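Local coordinates for putative electron transport related protein (Corynebacterium diphtheriae, PDB 4PQ1) that probably acts as a thioredoxin-like thiol-disulfide oxidoreductase of the DsbF type, passing electrons to or from partner proteins, at residues A[139-144]-A[148-153]; A[71-76]-A[152-157]. All blocks are in the same frame, centred on the assembly; numbering follows the deposited sequence.

Contact 1 of 2, residues A[139-144]-A[148-153]; sequences AVFLRE and QDLIKV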
loop_
_atom_site.group_PDB
_atom_site.type_symbol
_atom_site.label_atom_id
_atom_site.label_comp_id
_atom_site.label_asym_id
_atom_site.label_seq_id
_atom_site.Cartn_x
_atom_site.Cartn_y
_atom_site.Cartn_z
ATOM N N ALA A 139 6.293 1.903 8.699
ATOM C CA ALA A 139 7.339 1.339 7.861
ATOM C C ALA A 139 7.067 1.682 6.401
ATOM O O ALA A 139 5.923 1.645 5.953
ATOM C CB ALA A 139 7.428 -0.174 8.058
ATOM N N VAL A 140 8.120 2.036 5.672
ATOM C CA VAL A 140 8.036 2.178 4.224
ATOM C C VAL A 140 9.057 1.277 3.543
ATOM O O VAL A 140 10.245 1.325 3.855
ATOM C CB VAL A 140 8.263 3.632 3.772
ATOM C CG1 VAL A 140 8.187 3.732 2.225
ATOM C CG2 VAL A 140 7.261 4.569 4.469
ATOM N N PHE A 141 8.584 0.451 2.618
ATOM C CA PHE A 141 9.443 -0.486 1.902
ATOM C C PHE A 141 9.570 -0.086 0.441
ATOM O O PHE A 141 8.577 -0.105 -0.293
ATOM C CB PHE A 141 8.891 -1.913 1.994
ATOM C CG PHE A 141 8.930 -2.498 3.383
ATOM C CD1 PHE A 141 10.077 -3.111 3.857
ATOM C CD2 PHE A 141 7.806 -2.459 4.204
ATOM C CE1 PHE A 141 10.115 -3.653 5.136
ATOM C CE2 PHE A 141 7.841 -2.998 5.475
ATOM C CZ PHE A 141 8.998 -3.598 5.946
ATOM N N LEU A 142 10.783 0.283 0.027
ATOM C CA LEU A 142 11.043 0.685 -1.356
ATOM C C LEU A 142 11.608 -0.506 -2.130
ATOM O O LEU A 142 12.641 -0.425 -2.795
ATOM C CB LEU A 142 12.007 1.872 -1.404
ATOM C CG LEU A 142 11.543 3.079 -0.569
ATOM C CD1 LEU A 142 12.602 4.175 -0.555
ATOM C CD2 LEU A 142 10.187 3.614 -1.056
ATOM N N ARG A 143 10.901 -1.618 -2.021
ATOM C CA ARG A 143 11.350 -2.874 -2.546
ATOM C C ARG A 143 10.188 -3.821 -2.431
ATOM O O ARG A 143 9.235 -3.539 -1.711
ATOM C CB ARG A 143 12.570 -3.404 -1.792
ATOM C CG ARG A 143 12.355 -3.597 -0.299
ATOM C CD ARG A 143 13.416 -4.529 0.266
ATOM N NE ARG A 143 13.351 -4.682 1.715
ATOM C CZ ARG A 143 12.718 -5.666 2.341
ATOM N NH1 ARG A 143 12.079 -6.594 1.645
ATOM N NH2 ARG A 143 12.725 -5.728 3.666
ATOM N N GLU A 144 10.249 -4.903 -3.205
ATOM C CA GLU A 144 9.389 -6.048 -3.002
ATOM C C GLU A 144 9.492 -6.518 -1.538
ATOM O O GLU A 144 10.580 -6.479 -0.942
ATOM C CB GLU A 144 9.795 -7.169 -3.966
ATOM C CG GLU A 144 8.928 -8.404 -3.890
ATOM C CD GLU A 144 9.278 -9.445 -4.963
ATOM O OE1 GLU A 144 8.655 -10.534 -4.927
ATOM O OE2 GLU A 144 10.171 -9.179 -5.817
ATOM N N GLN A 148 6.345 -11.851 5.742
ATOM C CA GLN A 148 6.922 -11.783 7.077
ATOM C C GLN A 148 7.552 -10.399 7.335
ATOM O O GLN A 148 7.607 -9.944 8.489
ATOM C CB GLN A 148 7.941 -12.915 7.271
ATOM C CG GLN A 148 8.243 -13.285 8.734
ATOM C CD GLN A 148 6.993 -13.448 9.595
ATOM O OE1 GLN A 148 6.630 -12.548 10.353
ATOM N NE2 GLN A 148 6.336 -14.597 9.485
ATOM N N ASP A 149 8.020 -9.739 6.271
ATOM C CA ASP A 149 8.432 -8.330 6.345
ATOM C C ASP A 149 7.318 -7.531 6.997
ATOM O O ASP A 149 7.528 -6.805 7.972
ATOM C CB ASP A 149 8.714 -7.736 4.955
ATOM C CG ASP A 149 10.059 -8.150 4.374
ATOM O OD1 ASP A 149 11.056 -8.247 5.128
ATOM O OD2 ASP A 149 10.117 -8.352 3.133
ATOM N N LEU A 150 6.120 -7.702 6.455
ATOM C CA LEU A 150 4.968 -6.921 6.855
ATOM C C LEU A 150 4.425 -7.369 8.187
ATOM O O LEU A 150 4.102 -6.541 9.028
ATOM C CB LEU A 150 3.880 -7.010 5.800
ATOM C CG LEU A 150 4.376 -6.538 4.435
ATOM C CD1 LEU A 150 3.277 -6.661 3.401
ATOM C CD2 LEU A 150 4.862 -5.108 4.522
ATOM N N ILE A 151 4.327 -8.678 8.378
ATOM C CA ILE A 151 3.786 -9.218 9.613
ATOM C C ILE A 151 4.608 -8.764 10.829
ATOM O O ILE A 151 4.052 -8.410 11.850
ATOM C CB ILE A 151 3.705 -10.764 9.558
ATOM C CG1 ILE A 151 2.457 -11.188 8.781
ATOM C CG2 ILE A 151 3.646 -11.359 10.967
ATOM C CD1 ILE A 151 2.420 -12.656 8.460
ATOM N N LYS A 152 5.926 -8.757 10.700
ATOM C CA LYS A 152 6.790 -8.322 11.772
ATOM C C LYS A 152 6.468 -6.904 12.195
ATOM O O LYS A 152 6.393 -6.612 13.389
ATOM C CB LYS A 152 8.254 -8.430 11.362
ATOM C CG LYS A 152 8.759 -9.851 11.408
ATOM C CD LYS A 152 10.263 -9.917 11.228
ATOM C CE LYS A 152 10.770 -11.324 11.520
ATOM N NZ LYS A 152 12.243 -11.453 11.329
ATOM N N VAL A 153 6.263 -6.028 11.218
ATOM C CA VAL A 153 5.834 -4.678 11.512
ATOM C C VAL A 153 4.439 -4.717 12.104
ATOM O O VAL A 153 4.172 -4.065 13.123
ATOM C CB VAL A 153 5.805 -3.775 10.276
ATOM C CG1 VAL A 153 5.371 -2.357 10.694
ATOM C CG2 VAL A 153 7.167 -3.763 9.587
#

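Contact 2 of 2, residues A[71-76]-A[152-157]; sequences EYLGDK and KVIDSL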
loop_
_atom_site.group_PDB
_atom_site.type_symbol
_atom_site.label_atom_id
_atom_site.label_comp_id
_atom_site.label_asym_id
_atom_site.label_seq_id
_atom_site.Cartn_x
_atom_site.Cartn_y
_atom_site.Cartn_z
ATOM N N GLU A 71 -5.216 -11.363 4.728
ATOM C CA GLU A 71 -5.921 -12.362 5.505
ATOM C C GLU A 71 -5.469 -12.374 6.965
ATOM O O GLU A 71 -6.284 -12.557 7.855
ATOM C CB GLU A 71 -5.717 -13.737 4.885
ATOM C CG GLU A 71 -6.370 -13.874 3.527
ATOM C CD GLU A 71 -6.068 -15.204 2.878
ATOM O OE1 GLU A 71 -5.158 -15.909 3.369
ATOM O OE2 GLU A 71 -6.735 -15.546 1.879
ATOM N N TYR A 72 -4.172 -12.193 7.198
ATOM C CA TYR A 72 -3.619 -12.218 8.548
ATOM C C TYR A 72 -4.180 -11.060 9.374
ATOM O O TYR A 72 -4.413 -11.202 10.574
ATOM C CB TYR A 72 -2.087 -12.158 8.497
ATOM C CG TYR A 72 -1.386 -12.096 9.847
ATOM C CD1 TYR A 72 -1.188 -10.882 10.500
ATOM C CD2 TYR A 72 -0.898 -13.250 10.454
ATOM C CE1 TYR A 72 -0.530 -10.821 11.739
ATOM C CE2 TYR A 72 -0.240 -13.202 11.689
ATOM C CZ TYR A 72 -0.062 -11.989 12.321
ATOM O OH TYR A 72 0.585 -11.947 13.534
ATOM N N LEU A 73 -4.410 -9.922 8.723
ATOM C CA LEU A 73 -4.939 -8.750 9.415
ATOM C C LEU A 73 -6.394 -8.966 9.808
ATOM O O LEU A 73 -6.810 -8.591 10.904
ATOM C CB LEU A 73 -4.802 -7.499 8.547
ATOM C CG LEU A 73 -3.398 -6.900 8.411
ATOM C CD1 LEU A 73 -3.277 -6.078 7.131
ATOM C CD2 LEU A 73 -3.080 -6.032 9.627
ATOM N N GLY A 74 -7.158 -9.573 8.911
ATOM C CA GLY A 74 -8.542 -9.917 9.178
ATOM C C GLY A 74 -9.386 -8.724 9.566
ATOM O O GLY A 74 -9.483 -7.754 8.812
ATOM N N ASP A 75 -9.990 -8.803 10.752
ATOM C CA ASP A 75 -10.830 -7.732 11.297
ATOM C C ASP A 75 -10.047 -6.457 11.569
ATOM O O ASP A 75 -10.534 -5.346 11.358
ATOM C CB ASP A 75 -11.489 -8.188 12.595
ATOM C CG ASP A 75 -12.963 -8.430 12.437
ATOM O OD1 ASP A 75 -13.521 -7.989 11.412
ATOM O OD2 ASP A 75 -13.566 -9.049 13.338
ATOM N N LYS A 76 -8.825 -6.648 12.047
ATOM C CA LYS A 76 -7.984 -5.581 12.563
ATOM C C LYS A 76 -7.509 -4.603 11.499
ATOM O O LYS A 76 -6.981 -3.538 11.823
ATOM C CB LYS A 76 -6.785 -6.200 13.269
ATOM C CG LYS A 76 -7.190 -7.189 14.351
ATOM C CD LYS A 76 -8.166 -6.544 15.334
ATOM C CE LYS A 76 -8.201 -7.286 16.666
ATOM N NZ LYS A 76 -8.652 -8.691 16.494
ATOM N N LYS A 152 5.926 -8.757 10.700
ATOM C CA LYS A 152 6.790 -8.322 11.772
ATOM C C LYS A 152 6.468 -6.904 12.195
ATOM O O LYS A 152 6.393 -6.612 13.389
ATOM C CB LYS A 152 8.254 -8.430 11.362
ATOM C CG LYS A 152 8.759 -9.851 11.408
ATOM C CD LYS A 152 10.263 -9.917 11.228
ATOM C CE LYS A 152 10.770 -11.324 11.520
ATOM N NZ LYS A 152 12.243 -11.453 11.329
ATOM N N VAL A 153 6.263 -6.028 11.218
ATOM C CA VAL A 153 5.834 -4.678 11.512
ATOM C C VAL A 153 4.439 -4.717 12.104
ATOM O O VAL A 153 4.172 -4.065 13.123
ATOM C CB VAL A 153 5.805 -3.775 10.276
ATOM C CG1 VAL A 153 5.371 -2.357 10.694
ATOM C CG2 VAL A 153 7.167 -3.763 9.587
ATOM N N ILE A 154 3.555 -5.475 11.461
ATOM C CA ILE A 154 2.160 -5.571 11.903
ATOM C C ILE A 154 2.106 -5.867 13.396
ATOM O O ILE A 154 1.491 -5.123 14.155
ATOM C CB ILE A 154 1.369 -6.662 11.134
ATOM C CG1 ILE A 154 1.146 -6.254 9.672
ATOM C CG2 ILE A 154 0.013 -6.916 11.791
ATOM C CD1 ILE A 154 0.388 -4.960 9.527
ATOM N N ASP A 155 2.794 -6.927 13.808
ATOM C CA ASP A 155 2.813 -7.349 15.200
ATOM C C ASP A 155 3.281 -6.255 16.176
ATOM O O ASP A 155 2.762 -6.139 17.285
ATOM C CB ASP A 155 3.693 -8.587 15.336
ATOM C CG ASP A 155 3.022 -9.829 14.795
ATOM O OD1 ASP A 155 1.780 -9.798 14.628
ATOM O OD2 ASP A 155 3.722 -10.836 14.547
ATOM N N SER A 156 4.254 -5.450 15.762
ATOM C CA SER A 156 4.779 -4.396 16.617
ATOM C C SER A 156 3.752 -3.294 16.873
ATOM O O SER A 156 3.917 -2.487 17.785
ATOM C CB SER A 156 6.046 -3.795 16.003
ATOM O OG SER A 156 5.749 -2.855 14.984
ATOM N N LEU A 157 2.685 -3.266 16.082
ATOM C CA LEU A 157 1.658 -2.234 16.230
ATOM C C LEU A 157 0.570 -2.671 17.199
ATOM O O LEU A 157 0.863 -3.146 18.298
ATOM C CB LEU A 157 1.035 -1.898 14.876
ATOM C CG LEU A 157 1.959 -1.335 13.795
ATOM C CD1 LEU A 157 1.192 -1.216 12.497
ATOM C CD2 LEU A 157 2.530 0.015 14.202
#

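Contact 1 of 2, residues A[139-144]-A[148-153]
Phe141 and Ala139, on the same side of the strand 139-141, meet Val153 and Leu150 of the helix 148-153, which runs almost antiparallel to the strand (170°) at an axis distance of 10.4 Å. This is the tightly packed half of the contact. CG2 of Val153 sits 3.9 Å from CB of Ala139 and also lies at the edge of the Phe141 ring, 4.1 Å from CZ. Leu150 arrives alongside, its CD2 3.8 Å from CE2 of Phe141. With CG of Phe141 anti to the carbonyl carbon, chi1 of -67° swings the ring toward the helix, where its CZ-CE2 end meets Val153 and Leu150.

The other half is polar and only partly buried. Arg143 reaches out through an extended chain to Asp149 and forms a salt bridge in which NH1 donates to OD2 at 3.0 Å, with a weak bond from NH2 to OD1 at 3.4 Å. The grip is not a flat, coplanar pair: the guanidinium and carboxylate planes are 70° apart, and NH1 meets OD2 from above the carboxylate. One guanidinium face lies over CD1 of Phe141, NH1 also bonds to O of Glu144, and NE pairs with Glu13, while OD2 of Asp149 accepts from N of Thr146. Strand 137-141 lies between strands 13-15 and 127-131; Phe15 and Val130 add to the packing round Val153, and Leu150 also touches Leu66 and Val69 of helix 63-73.

Contact 2 of 2, residues A[71-76]-A[152-157]
Where the C-terminal helix brings Ile154 and Asp155 up to Tyr72 and Leu73, in the last turn of helix 63-73, two helices share one face of the central sheet of a thioredoxin fold. The pairing has two layers, and side-chain conformation sets each.

In the inner layer, Leu73 and Ile154 cross at about a right angle. The end of the Leu73 side chain turns toward the opposing helix, bringing CD2 to 3.6 Å from CD1 of Ile154 and 3.9 Å from its CG2. Ile154 is folded rather than extended: chi2 of -59° brings CD1 round beside CG2, so that both can meet the same leucine methyl, CD2 of Leu73. Each of the two residues also rests on Ile46 and Val48 of strand 46-52, so the pair lies where the two helices meet the sheet.

In the outer layer, Tyr72 extends its ring across the gap between the helices, CG being anti to the backbone N (chi1 177°). The ring slides past Ile154 edge-on, with CE1 of Tyr72 3.9 Å from CG2 of Ile154, and so spans from the apolar layer to the solvent-facing one. There its hydroxyl meets Asp155, whose carboxylate plane is turned 53° from the ring. OD1 of Asp155 accepts from Tyr72 OH at 2.7 Å through its syn lone pair, on the side of OD2.

In the fold
Helix 147-156 is common to both contacts, whose centres are about 12 Å apart. It turns one side to the strand 137-141 in contact 1 and another toward helix 63-73 in contact 2, and the division is not strict, since Leu150 touches both neighbours. The two contacts also touch directly, where CD1 of Ile151 packs 3.9 Å from CD2 of Tyr72. The Cys56-Cys59 disulfide, a CxxC motif of thioredoxin type, lies at the start of helix 57-61, just ahead of helix 63-73. Contact 2 involves the far end of that second helix, well removed along the chain from the cysteines.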